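Local coordinates for protein pyridoxal kinase (Entamoeba histolytica, PDB 4S1H) that probably phosphorylates pyridoxal with ATP to make pyridoxal 5'-phosphate, in a ribokinase-type fold that holds ADP and magnesium here, at residues 204-209 with 244-249; 238-243 with 270-275; 211-216 with 253-258. All blocks are in the same frame, centred on the assembly; numbering follows the deposited sequence.

Contact 1 (204-209 with 244-249). With ADP (adenosine-5'-diphosphate), chain C.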
loop_
_atom_site.group_PDB
_atom_site.type_symbol
_atom_site.label_atom_id
_atom_site.label_comp_id
_atom_site.label_asym_id
_atom_site.label_seq_id
_atom_site.Cartn_x
_atom_site.Cartn_y
_atom_site.Cartn_z
ATOM N N ILE A 204 -1.128 -30.984 0.683
ATOM C CA ILE A 204 0.216 -30.694 1.145
ATOM C C ILE A 204 0.151 -30.678 2.659
ATOM O O ILE A 204 -0.753 -30.038 3.235
ATOM C CB ILE A 204 0.699 -29.298 0.666
ATOM C CG1 ILE A 204 0.656 -29.211 -0.868
ATOM C CG2 ILE A 204 2.096 -28.977 1.209
ATOM C CD1 ILE A 204 1.129 -27.907 -1.471
ATOM N N LYS A 205 1.108 -31.368 3.285
ATOM C CA LYS A 205 1.236 -31.425 4.748
ATOM C C LYS A 205 2.309 -30.412 5.197
ATOM O O LYS A 205 3.449 -30.459 4.726
ATOM C CB LYS A 205 1.586 -32.837 5.198
ATOM C CG LYS A 205 1.582 -33.015 6.707
ATOM C CD LYS A 205 2.028 -34.408 7.129
ATOM C CE LYS A 205 1.215 -35.522 6.554
ATOM N NZ LYS A 205 -0.244 -35.382 6.749
ATOM N N ILE A 206 1.922 -29.524 6.107
ATOM C CA ILE A 206 2.781 -28.440 6.592
ATOM C C ILE A 206 2.939 -28.561 8.117
ATOM O O ILE A 206 1.944 -28.540 8.818
ATOM C CB ILE A 206 2.133 -27.092 6.286
ATOM C CG1 ILE A 206 1.924 -26.955 4.767
ATOM C CG2 ILE A 206 2.981 -25.941 6.830
ATOM C CD1 ILE A 206 0.682 -26.177 4.379
ATOM N N PRO A 207 4.186 -28.640 8.624
ATOM C CA PRO A 207 4.344 -28.714 10.094
ATOM C C PRO A 207 3.937 -27.415 10.720
ATOM O O PRO A 207 4.293 -26.363 10.178
ATOM C CB PRO A 207 5.849 -28.946 10.283
ATOM C CG PRO A 207 6.322 -29.527 8.995
ATOM C CD PRO A 207 5.466 -28.891 7.924
ATOM N N ARG A 208 3.155 -27.458 11.791
ATOM C CA ARG A 208 2.716 -26.218 12.430
ATOM C C ARG A 208 3.893 -25.554 13.142
ATOM O O ARG A 208 4.655 -26.221 13.841
ATOM C CB ARG A 208 1.588 -26.462 13.439
ATOM C CG ARG A 208 0.931 -25.153 13.884
ATOM C CD ARG A 208 -0.090 -25.390 15.011
ATOM N NE ARG A 208 -1.390 -25.828 14.526
ATOM C CZ ARG A 208 -2.232 -25.075 13.820
ATOM N NH1 ARG A 208 -1.919 -23.826 13.473
ATOM N NH2 ARG A 208 -3.402 -25.581 13.439
ATOM N N ILE A 209 4.027 -24.252 12.954
ATOM C CA ILE A 209 4.964 -23.423 13.696
ATOM C C ILE A 209 4.144 -22.803 14.821
ATOM O O ILE A 209 3.036 -22.331 14.589
ATOM C CB ILE A 209 5.561 -22.319 12.794
ATOM C CG1 ILE A 209 6.394 -22.947 11.669
ATOM C CG2 ILE A 209 6.382 -21.345 13.626
ATOM C CD1 ILE A 209 6.821 -21.981 10.582
ATOM N N THR A 244 7.484 -20.137 0.509
ATOM C CA THR A 244 7.878 -18.776 0.860
ATOM C C THR A 244 7.253 -18.362 2.190
ATOM O O THR A 244 7.923 -17.785 3.043
ATOM C CB THR A 244 7.519 -17.824 -0.276
ATOM O OG1 THR A 244 8.283 -18.198 -1.430
ATOM C CG2 THR A 244 7.820 -16.371 0.090
ATOM N N LEU A 245 5.998 -18.746 2.403
ATOM C CA LEU A 245 5.341 -18.439 3.680
ATOM C C LEU A 245 6.018 -19.107 4.877
ATOM O O LEU A 245 6.153 -18.488 5.946
ATOM C CB LEU A 245 3.865 -18.824 3.607
ATOM C CG LEU A 245 2.837 -18.210 4.561
ATOM C CD1 LEU A 245 3.077 -16.765 4.958
ATOM C CD2 LEU A 245 1.467 -18.340 3.909
ATOM N N GLN A 246 6.463 -20.365 4.743
ATOM C CA GLN A 246 7.207 -21.012 5.832
ATOM C C GLN A 246 8.459 -20.240 6.159
ATOM O O GLN A 246 8.780 -20.009 7.320
ATOM C CB GLN A 246 7.579 -22.471 5.508
ATOM C CG GLN A 246 6.451 -23.456 5.657
ATOM C CD GLN A 246 5.861 -23.487 7.071
ATOM O OE1 GLN A 246 4.850 -22.870 7.368
ATOM N NE2 GLN A 246 6.534 -24.202 7.962
ATOM N N THR A 247 9.148 -19.748 5.125
ATOM C CA THR A 247 10.328 -18.936 5.340
ATOM C C THR A 247 9.997 -17.662 6.122
ATOM O O THR A 247 10.723 -17.317 7.056
ATOM C CB THR A 247 10.999 -18.580 4.006
ATOM O OG1 THR A 247 11.414 -19.793 3.372
ATOM C CG2 THR A 247 12.210 -17.657 4.223
ATOM N N ILE A 248 8.908 -16.988 5.763
ATOM C CA ILE A 248 8.496 -15.775 6.458
ATOM C C ILE A 248 8.187 -16.068 7.919
ATOM O O ILE A 248 8.654 -15.360 8.811
ATOM C CB ILE A 248 7.288 -15.093 5.795
ATOM C CG1 ILE A 248 7.654 -14.597 4.391
ATOM C CG2 ILE A 248 6.769 -13.926 6.645
ATOM C CD1 ILE A 248 6.454 -14.260 3.546
ATOM N N LEU A 249 7.440 -17.139 8.159
ATOM C CA LEU A 249 7.058 -17.464 9.533
ATOM C C LEU A 249 8.217 -17.913 10.417
ATOM O O LEU A 249 8.300 -17.527 11.588
ATOM C CB LEU A 249 5.977 -18.528 9.537
ATOM C CG LEU A 249 4.701 -18.017 8.926
ATOM C CD1 LEU A 249 3.723 -19.149 8.903
ATOM C CD2 LEU A 249 4.107 -16.852 9.712
HETATM P PB ADP C . -5.880 -17.595 7.319
HETATM O O1B ADP C . -6.383 -18.357 8.524
HETATM O O2B ADP C . -5.162 -16.306 7.680
HETATM O O3B ADP C . -6.929 -17.499 6.255
HETATM P PA ADP C . -4.239 -19.977 7.105
HETATM O O1A ADP C . -4.998 -21.003 6.308
HETATM O O2A ADP C . -4.247 -20.054 8.596
HETATM O O3A ADP C . -4.723 -18.494 6.663
HETATM O "O5'" ADP C . -2.730 -19.943 6.629
HETATM C "C5'" ADP C . -2.325 -19.777 5.286
HETATM C "C4'" ADP C . -1.043 -20.543 5.120
HETATM O "O4'" ADP C . -0.072 -20.042 6.039
HETATM C "C3'" ADP C . -1.222 -22.017 5.466
HETATM O "O3'" ADP C . -1.592 -22.779 4.311
HETATM C "C2'" ADP C . 0.122 -22.377 6.020
HETATM O "O2'" ADP C . 1.011 -22.687 4.956
HETATM C "C1'" ADP C . 0.613 -21.104 6.687
HETATM N N9 ADP C . 0.394 -21.036 8.151
HETATM C C8 ADP C . -0.528 -20.355 8.845
HETATM N N7 ADP C . -0.377 -20.528 10.182
HETATM C C5 ADP C . 0.679 -21.337 10.347
HETATM C C6 ADP C . 1.406 -21.921 11.499
HETATM N N6 ADP C . 0.987 -21.658 12.754
HETATM N N1 ADP C . 2.460 -22.721 11.228
HETATM C C2 ADP C . 2.869 -22.985 9.955
HETATM N N3 ADP C . 2.256 -22.478 8.866
HETATM C C4 ADP C . 1.182 -21.665 9.008
#
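This contact is the adenine end of the nucleotide pocket, where Ile-209, just past the end of strand 202-207, meets Gln-246 and Leu-249 of a helix, with the base of ADP lodged between them. The base is read by backbone atoms alone at Ile-209. Its N hands a nearly straight hydrogen bond to ADP N1 (2.8 Å, 168°), and its O takes one from ADP N6 (2.8 Å, 151°), so the Watson-Crick edge of adenine is gripped twice by one residue. The side chain runs on past the C2 side of the base toward the helix: CG1, anti to the carbonyl carbon (chi1 -64°), still borders the adenine, and beyond it Ile-209 CD1 packs on Leu-249 CB at 3.7 Å. Leu-249 in turn lays CD1 over one face of the adenine, 3.6 Å from ADP C4. Gln-246, an ADP-binding residue, bends at chi2 and brings its terminal amide between the two isoleucines, with Gln-246 CD 3.8 Å from Ile-206 CG2 and 3.9 Å from Ile-209 CD1. The ribose is bordered by hydrocarbon from both segments: Leu-245 CD2 comes within 3.1 Å of ADP O4', and Ile-206 CD1 within 3.6 Å of O2'. Strand 186-193 pairs with strand 202-207, while helix 216-229 packs against Leu-245 and Leu-249, and Phe-274 fits against Gln-246 from a later loop.

Contact 2 (238-243 with 270-275). With ADP (adenosine-5'-diphosphate), chain C.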
loop_
_atom_site.group_PDB
_atom_site.type_symbol
_atom_site.label_atom_id
_atom_site.label_comp_id
_atom_site.label_asym_id
_atom_site.label_seq_id
_atom_site.Cartn_x
_atom_site.Cartn_y
_atom_site.Cartn_z
ATOM N N VAL A 238 1.213 -22.856 -5.902
ATOM C CA VAL A 238 0.839 -23.137 -4.512
ATOM C C VAL A 238 2.063 -23.555 -3.674
ATOM O O VAL A 238 2.281 -23.061 -2.551
ATOM C CB VAL A 238 -0.219 -24.248 -4.421
ATOM C CG1 VAL A 238 -0.448 -24.698 -2.976
ATOM C CG2 VAL A 238 -1.538 -23.788 -5.025
ATOM N N ASN A 239 2.883 -24.447 -4.235
ATOM C CA ASN A 239 4.068 -24.953 -3.523
ATOM C C ASN A 239 5.049 -23.822 -3.237
ATOM O O ASN A 239 5.555 -23.693 -2.137
ATOM C CB ASN A 239 4.717 -26.071 -4.337
ATOM C CG ASN A 239 5.587 -26.993 -3.492
ATOM O OD1 ASN A 239 6.178 -26.589 -2.478
ATOM N ND2 ASN A 239 5.728 -28.213 -3.947
ATOM N N ARG A 240 5.282 -22.960 -4.229
ATOM C CA ARG A 240 6.170 -21.807 -4.015
ATOM C C ARG A 240 5.624 -20.878 -2.946
ATOM O O ARG A 240 6.356 -20.404 -2.088
ATOM C CB ARG A 240 6.349 -21.007 -5.295
ATOM C CG ARG A 240 7.165 -21.714 -6.343
ATOM C CD ARG A 240 7.385 -20.823 -7.565
ATOM N NE ARG A 240 8.057 -21.546 -8.626
ATOM C CZ ARG A 240 8.489 -21.007 -9.779
ATOM N NH1 ARG A 240 8.317 -19.725 -10.030
ATOM N NH2 ARG A 240 9.109 -21.774 -10.670
ATOM N N ALA A 241 4.316 -20.638 -2.986
ATOM C CA ALA A 241 3.675 -19.739 -2.054
ATOM C C ALA A 241 3.752 -20.283 -0.625
ATOM O O ALA A 241 4.151 -19.550 0.283
ATOM C CB ALA A 241 2.243 -19.437 -2.466
ATOM N N ILE A 242 3.469 -21.577 -0.442
ATOM C CA ILE A 242 3.510 -22.178 0.884
ATOM C C ILE A 242 4.939 -22.240 1.397
ATOM O O ILE A 242 5.184 -22.010 2.579
ATOM C CB ILE A 242 2.878 -23.596 0.855
ATOM C CG1 ILE A 242 1.389 -23.451 0.506
ATOM C CG2 ILE A 242 3.168 -24.408 2.124
ATOM C CD1 ILE A 242 0.445 -23.088 1.616
ATOM N N SER A 243 5.882 -22.485 0.496
ATOM C CA SER A 243 7.300 -22.515 0.832
ATOM C C SER A 243 7.801 -21.178 1.279
ATOM O O SER A 243 8.472 -21.083 2.315
ATOM C CB SER A 243 8.138 -23.092 -0.316
ATOM O OG SER A 243 7.731 -24.433 -0.589
ATOM N N THR A 270 11.711 -19.299 -5.659
ATOM C CA THR A 270 11.196 -20.371 -6.503
ATOM C C THR A 270 11.359 -21.720 -5.859
ATOM O O THR A 270 10.961 -22.713 -6.468
ATOM C CB THR A 270 11.908 -20.399 -7.873
ATOM O OG1 THR A 270 13.314 -20.548 -7.673
ATOM C CG2 THR A 270 11.609 -19.150 -8.640
ATOM N N GLU A 271 11.878 -21.786 -4.626
ATOM C CA GLU A 271 11.973 -23.090 -3.920
ATOM C C GLU A 271 10.585 -23.677 -3.695
ATOM O O GLU A 271 9.651 -22.974 -3.315
ATOM C CB GLU A 271 12.701 -22.951 -2.586
ATOM C CG GLU A 271 13.275 -24.276 -2.087
ATOM C CD GLU A 271 13.876 -24.234 -0.699
ATOM O OE1 GLU A 271 13.584 -23.314 0.099
ATOM O OE2 GLU A 271 14.617 -25.182 -0.392
ATOM N N GLU A 272 10.467 -24.968 -4.001
ATOM C CA GLU A 272 9.246 -25.717 -3.792
ATOM C C GLU A 272 9.614 -26.827 -2.823
ATOM O O GLU A 272 9.955 -27.938 -3.235
ATOM C CB GLU A 272 8.722 -26.231 -5.134
ATOM C CG GLU A 272 8.369 -25.075 -6.061
ATOM C CD GLU A 272 7.830 -25.480 -7.406
ATOM O OE1 GLU A 272 7.347 -26.627 -7.539
ATOM O OE2 GLU A 272 7.857 -24.612 -8.316
ATOM N N SER A 273 9.506 -26.519 -1.539
ATOM C CA SER A 273 10.022 -27.340 -0.445
ATOM C C SER A 273 9.095 -28.449 0.010
ATOM O O SER A 273 9.515 -29.289 0.816
ATOM C CB SER A 273 10.275 -26.482 0.795
ATOM O OG SER A 273 10.782 -25.248 0.447
ATOM N N PHE A 274 7.839 -28.437 -0.437
ATOM C CA PHE A 274 6.856 -29.433 0.033
ATOM C C PHE A 274 6.545 -30.399 -1.060
ATOM O O PHE A 274 6.824 -30.183 -2.224
ATOM C CB PHE A 274 5.578 -28.737 0.489
ATOM C CG PHE A 274 5.772 -27.904 1.706
ATOM C CD1 PHE A 274 6.159 -26.576 1.631
ATOM C CD2 PHE A 274 5.598 -28.489 2.961
ATOM C CE1 PHE A 274 6.354 -25.852 2.790
ATOM C CE2 PHE A 274 5.782 -27.759 4.108
ATOM C CZ PHE A 274 6.153 -26.445 4.024
ATOM N N THR A 275 5.974 -31.522 -0.654
ATOM C CA THR A 275 5.575 -32.549 -1.572
ATOM C C THR A 275 4.119 -32.331 -1.945
ATOM O O THR A 275 3.269 -32.171 -1.061
ATOM C CB THR A 275 5.765 -33.934 -0.908
ATOM O OG1 THR A 275 7.146 -34.099 -0.554
ATOM C CG2 THR A 275 5.358 -35.052 -1.838
HETATM P PB ADP C . -5.880 -17.595 7.319
HETATM O O1B ADP C . -6.383 -18.357 8.524
HETATM O O2B ADP C . -5.162 -16.306 7.680
HETATM O O3B ADP C . -6.929 -17.499 6.255
HETATM P PA ADP C . -4.239 -19.977 7.105
HETATM O O1A ADP C . -4.998 -21.003 6.308
HETATM O O2A ADP C . -4.247 -20.054 8.596
HETATM O O3A ADP C . -4.723 -18.494 6.663
HETATM O "O5'" ADP C . -2.730 -19.943 6.629
HETATM C "C5'" ADP C . -2.325 -19.777 5.286
HETATM C "C4'" ADP C . -1.043 -20.543 5.120
HETATM O "O4'" ADP C . -0.072 -20.042 6.039
HETATM C "C3'" ADP C . -1.222 -22.017 5.466
HETATM O "O3'" ADP C . -1.592 -22.779 4.311
HETATM C "C2'" ADP C . 0.122 -22.377 6.020
HETATM O "O2'" ADP C . 1.011 -22.687 4.956
HETATM C "C1'" ADP C . 0.613 -21.104 6.687
HETATM N N9 ADP C . 0.394 -21.036 8.151
HETATM C C8 ADP C . -0.528 -20.355 8.845
HETATM N N7 ADP C . -0.377 -20.528 10.182
HETATM C C5 ADP C . 0.679 -21.337 10.347
HETATM C C6 ADP C . 1.406 -21.921 11.499
HETATM N N6 ADP C . 0.987 -21.658 12.754
HETATM N N1 ADP C . 2.460 -22.721 11.228
HETATM C C2 ADP C . 2.869 -22.985 9.955
HETATM N N3 ADP C . 2.256 -22.478 8.866
HETATM C C4 ADP C . 1.182 -21.665 9.008
HETATM O O HOH W 1 5.200 -28.496 -6.810
HETATM O O HOH W 2 11.336 -21.017 0.524
#
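Asn-239 and Phe-274 hold each other by a pair of hydrogen bonds, the two polar atoms of the carboxamide gripping the N and O of this one residue. Asn-239 OD1 receives Phe-274 N at 3.2 Å, in plane and on a lone pair, and Asn-239 ND2 gives back to Phe-274 O at 2.8 Å, approaching 47° out of that carbonyl's plane. CG of Asn-239, anti to the backbone N (chi1 -158°), is thereby set against Glu-272 CB. One helical turn on, Ser-243 OG accepts Ser-273 N at 2.9 Å while donating to Asn-239 O at 2.8 Å; that carbonyl also takes Ser-243 N, from its opposite face. Two successive loop residues are thus bonded to the helix. The Phe-274 ring presents its edge to Ser-243, and its CE1 meets Ile-242 CG2 at 3.6 Å, the two side chains crossing at about a right angle. Further out, extended Arg-240 forms a salt bridge: its NE lies 3.1 Å from Glu-272 OE2, which accepts on its anti lone pair, the two flat groups tilted 53° apart. Thr-270 CG2 covers one guanidinium face, and Trp-227 makes a cation-pi contact. The other carboxylate oxygen, Glu-272 OE1, bonds to His-236 ND1 and to a water that also takes Asn-239 ND2. Helix 216-229 packs behind Ala-241 and Ile-242, and strand 202-207 receives Phe-274 through Ile-204 and Ile-206.

Contact 3 (211-216 with 253-258). With ADP (adenosine-5'-diphosphate), chain C.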
loop_
_atom_site.group_PDB
_atom_site.type_symbol
_atom_site.label_atom_id
_atom_site.label_comp_id
_atom_site.label_asym_id
_atom_site.label_seq_id
_atom_site.Cartn_x
_atom_site.Cartn_y
_atom_site.Cartn_z
ATOM N N GLY A 211 2.267 -20.557 17.330
ATOM C CA GLY A 211 1.695 -19.212 17.193
ATOM C C GLY A 211 0.446 -19.237 16.338
ATOM O O GLY A 211 0.331 -20.077 15.432
ATOM N N ASP A 212 -0.481 -18.310 16.613
ATOM C CA ASP A 212 -1.550 -17.975 15.646
ATOM C C ASP A 212 -1.180 -16.619 15.023
ATOM O O ASP A 212 -1.068 -15.597 15.715
ATOM C CB ASP A 212 -2.996 -17.976 16.188
ATOM C CG ASP A 212 -4.050 -18.269 15.085
ATOM O OD1 ASP A 212 -4.059 -19.378 14.505
ATOM O OD2 ASP A 212 -4.891 -17.389 14.801
ATOM N N PHE A 213 -0.967 -16.645 13.709
ATOM C CA PHE A 213 -0.419 -15.506 12.978
ATOM C C PHE A 213 -1.561 -14.795 12.272
ATOM O O PHE A 213 -2.596 -15.404 11.942
ATOM C CB PHE A 213 0.630 -15.991 11.960
ATOM C CG PHE A 213 1.856 -16.585 12.599
ATOM C CD1 PHE A 213 2.879 -15.754 13.094
ATOM C CD2 PHE A 213 1.993 -17.969 12.733
ATOM C CE1 PHE A 213 4.007 -16.293 13.676
ATOM C CE2 PHE A 213 3.118 -18.511 13.331
ATOM C CZ PHE A 213 4.125 -17.678 13.813
ATOM N N THR A 214 -1.361 -13.495 12.058
ATOM C CA THR A 214 -2.339 -12.672 11.399
ATOM C C THR A 214 -1.755 -12.230 10.038
ATOM O O THR A 214 -0.552 -12.025 9.897
ATOM C CB THR A 214 -2.714 -11.486 12.316
ATOM O OG1 THR A 214 -3.266 -11.994 13.543
ATOM C CG2 THR A 214 -3.723 -10.571 11.650
ATOM N N GLY A 215 -2.610 -12.182 9.035
ATOM C CA GLY A 215 -2.189 -11.862 7.661
ATOM C C GLY A 215 -1.559 -12.985 6.850
ATOM O O GLY A 215 -1.081 -12.770 5.726
ATOM N N VAL A 216 -1.531 -14.191 7.395
ATOM C CA VAL A 216 -0.857 -15.291 6.689
ATOM C C VAL A 216 -1.642 -15.781 5.482
ATOM O O VAL A 216 -1.086 -16.033 4.409
ATOM C CB VAL A 216 -0.494 -16.469 7.626
ATOM C CG1 VAL A 216 0.755 -16.133 8.396
ATOM C CG2 VAL A 216 -1.627 -16.843 8.590
ATOM N N VAL A 253 9.329 -13.048 14.602
ATOM C CA VAL A 253 9.585 -13.127 16.050
ATOM C C VAL A 253 8.326 -13.061 16.911
ATOM O O VAL A 253 8.167 -13.907 17.798
ATOM C CB VAL A 253 10.666 -12.110 16.484
ATOM C CG1 VAL A 253 10.781 -12.036 18.004
ATOM C CG2 VAL A 253 12.002 -12.497 15.854
ATOM N N GLY A 254 7.432 -12.106 16.662
ATOM C CA GLY A 254 6.161 -12.081 17.406
ATOM C C GLY A 254 5.147 -13.037 16.806
ATOM O O GLY A 254 5.468 -13.874 15.957
ATOM N N THR A 255 3.914 -12.935 17.276
ATOM C CA THR A 255 2.766 -13.387 16.490
ATOM C C THR A 255 1.878 -12.206 16.089
ATOM O O THR A 255 0.956 -12.389 15.287
ATOM C CB THR A 255 1.952 -14.467 17.227
ATOM O OG1 THR A 255 1.590 -13.992 18.525
ATOM C CG2 THR A 255 2.775 -15.745 17.366
ATOM N N ALA A 256 2.187 -11.011 16.618
ATOM C CA ALA A 256 1.450 -9.786 16.331
ATOM C C ALA A 256 1.463 -9.469 14.835
ATOM O O ALA A 256 0.403 -9.220 14.248
ATOM C CB ALA A 256 2.023 -8.608 17.130
ATOM N N GLU A 257 2.663 -9.494 14.233
ATOM C CA GLU A 257 2.862 -9.131 12.815
ATOM C C GLU A 257 3.887 -10.020 12.116
ATOM O O GLU A 257 4.946 -10.303 12.690
ATOM C CB GLU A 257 3.346 -7.687 12.692
ATOM C CG GLU A 257 2.429 -6.647 13.305
ATOM C CD GLU A 257 1.112 -6.427 12.588
ATOM O OE1 GLU A 257 0.848 -6.948 11.450
ATOM O OE2 GLU A 257 0.335 -5.631 13.164
ATOM N N ILE A 258 3.550 -10.485 10.906
ATOM C CA ILE A 258 4.472 -11.284 10.098
ATOM C C ILE A 258 5.582 -10.412 9.555
ATOM O O ILE A 258 5.388 -9.205 9.317
ATOM C CB ILE A 258 3.784 -12.053 8.947
ATOM C CG1 ILE A 258 3.031 -11.103 8.012
ATOM C CG2 ILE A 258 2.874 -13.138 9.525
ATOM C CD1 ILE A 258 2.495 -11.756 6.769
HETATM P PB ADP C . -5.880 -17.595 7.319
HETATM O O1B ADP C . -6.383 -18.357 8.524
HETATM O O2B ADP C . -5.162 -16.306 7.680
HETATM O O3B ADP C . -6.929 -17.499 6.255
HETATM P PA ADP C . -4.239 -19.977 7.105
HETATM O O1A ADP C . -4.998 -21.003 6.308
HETATM O O2A ADP C . -4.247 -20.054 8.596
HETATM O O3A ADP C . -4.723 -18.494 6.663
HETATM O "O5'" ADP C . -2.730 -19.943 6.629
HETATM C "C5'" ADP C . -2.325 -19.777 5.286
HETATM C "C4'" ADP C . -1.043 -20.543 5.120
HETATM O "O4'" ADP C . -0.072 -20.042 6.039
HETATM C "C3'" ADP C . -1.222 -22.017 5.466
HETATM O "O3'" ADP C . -1.592 -22.779 4.311
HETATM C "C2'" ADP C . 0.122 -22.377 6.020
HETATM O "O2'" ADP C . 1.011 -22.687 4.956
HETATM C "C1'" ADP C . 0.613 -21.104 6.687
HETATM N N9 ADP C . 0.394 -21.036 8.151
HETATM C C8 ADP C . -0.528 -20.355 8.845
HETATM N N7 ADP C . -0.377 -20.528 10.182
HETATM C C5 ADP C . 0.679 -21.337 10.347
HETATM C C6 ADP C . 1.406 -21.921 11.499
HETATM N N6 ADP C . 0.987 -21.658 12.754
HETATM N N1 ADP C . 2.460 -22.721 11.228
HETATM C C2 ADP C . 2.869 -22.985 9.955
HETATM N N3 ADP C . 2.256 -22.478 8.866
HETATM C C4 ADP C . 1.182 -21.665 9.008
HETATM O O HOH W 3 0.645 -9.479 10.257
#
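The loop leading into helix 216-229 borders the ADP site from the adenine amino group, near Gly-211 and Phe-213, to the helix start near the phosphates; its end, at Gly-215 and Val-216, probably corresponds to the anion-hole turn of the ribokinase group. Here Phe-213 and Val-216 meet Thr-255 and Ile-258 of the loop following helix 234-250. The contact is van der Waals packing, much of it methyl groups against backbone carbonyls, with no direct hydrogen bond between the segments. Ile-258 CG2, anti to the carbonyl carbon, is turned to the other loop, 3.8 Å from Val-216 CG1 and 3.6 Å from Thr-214 O; Ile-258 CD1 approaches Gly-215 O. Val-216 serves two partners, since its other methyl, CG2, rests 3.7 Å from ADP C8. Phe-213 likewise spans the gap, with ADP N6 at one edge of its ring, 3.8 Å from CD2, and Gly-254 O 3.6 Å from CE1 on the far side. Thr-255, whose order is poor, crosses Phe-213 at about a right angle and sets CG2 3.6 Å from Gly-211 CA; Gly-211 has phi 128°, a backbone shape open mainly to glycine. A water stitches the loops polar to polar, accepting from Ile-258 N at 3.1 Å and lying within hydrogen-bonding distance of Thr-214 O and Glu-257 OE1, though it has more acceptors around it than protons. Thr-214 N, by contrast, is buried without a partner. Gly-215 is at the N-cap of helix 216-229, and Gly-217 N in its first turn bonds ADP. Leu-249 of helix 234-250 packs under Phe-213, Val-216 and Ile-258 together, and Glu-257 ties the outer loop to Phe-16 and Tyr-47.

How the contacts relate
Along the chain the first halves come in the order 204-209, 211-216 and 238-243, and their partners in the order 244-249, 253-258 and 270-275, so every pair of contacts crosses and none nests. Contact 1 closes a loop of 34 residues, mostly helical, between a strand and helix 234-250; contact 3 closes one of 36 and contact 2 one of 26. Contacts 1 and 2 share helix 234-250 and touch through Phe-274 and Ile-242. Contacts 1 and 3 meet mainly at Leu-249, and also where Leu-245 touches Val-216, while contacts 2 and 3 stay about 8 Å apart at their nearest atoms. Together they join strand 202-207, helices 216-229 and 234-250 and the later loops around one ADP.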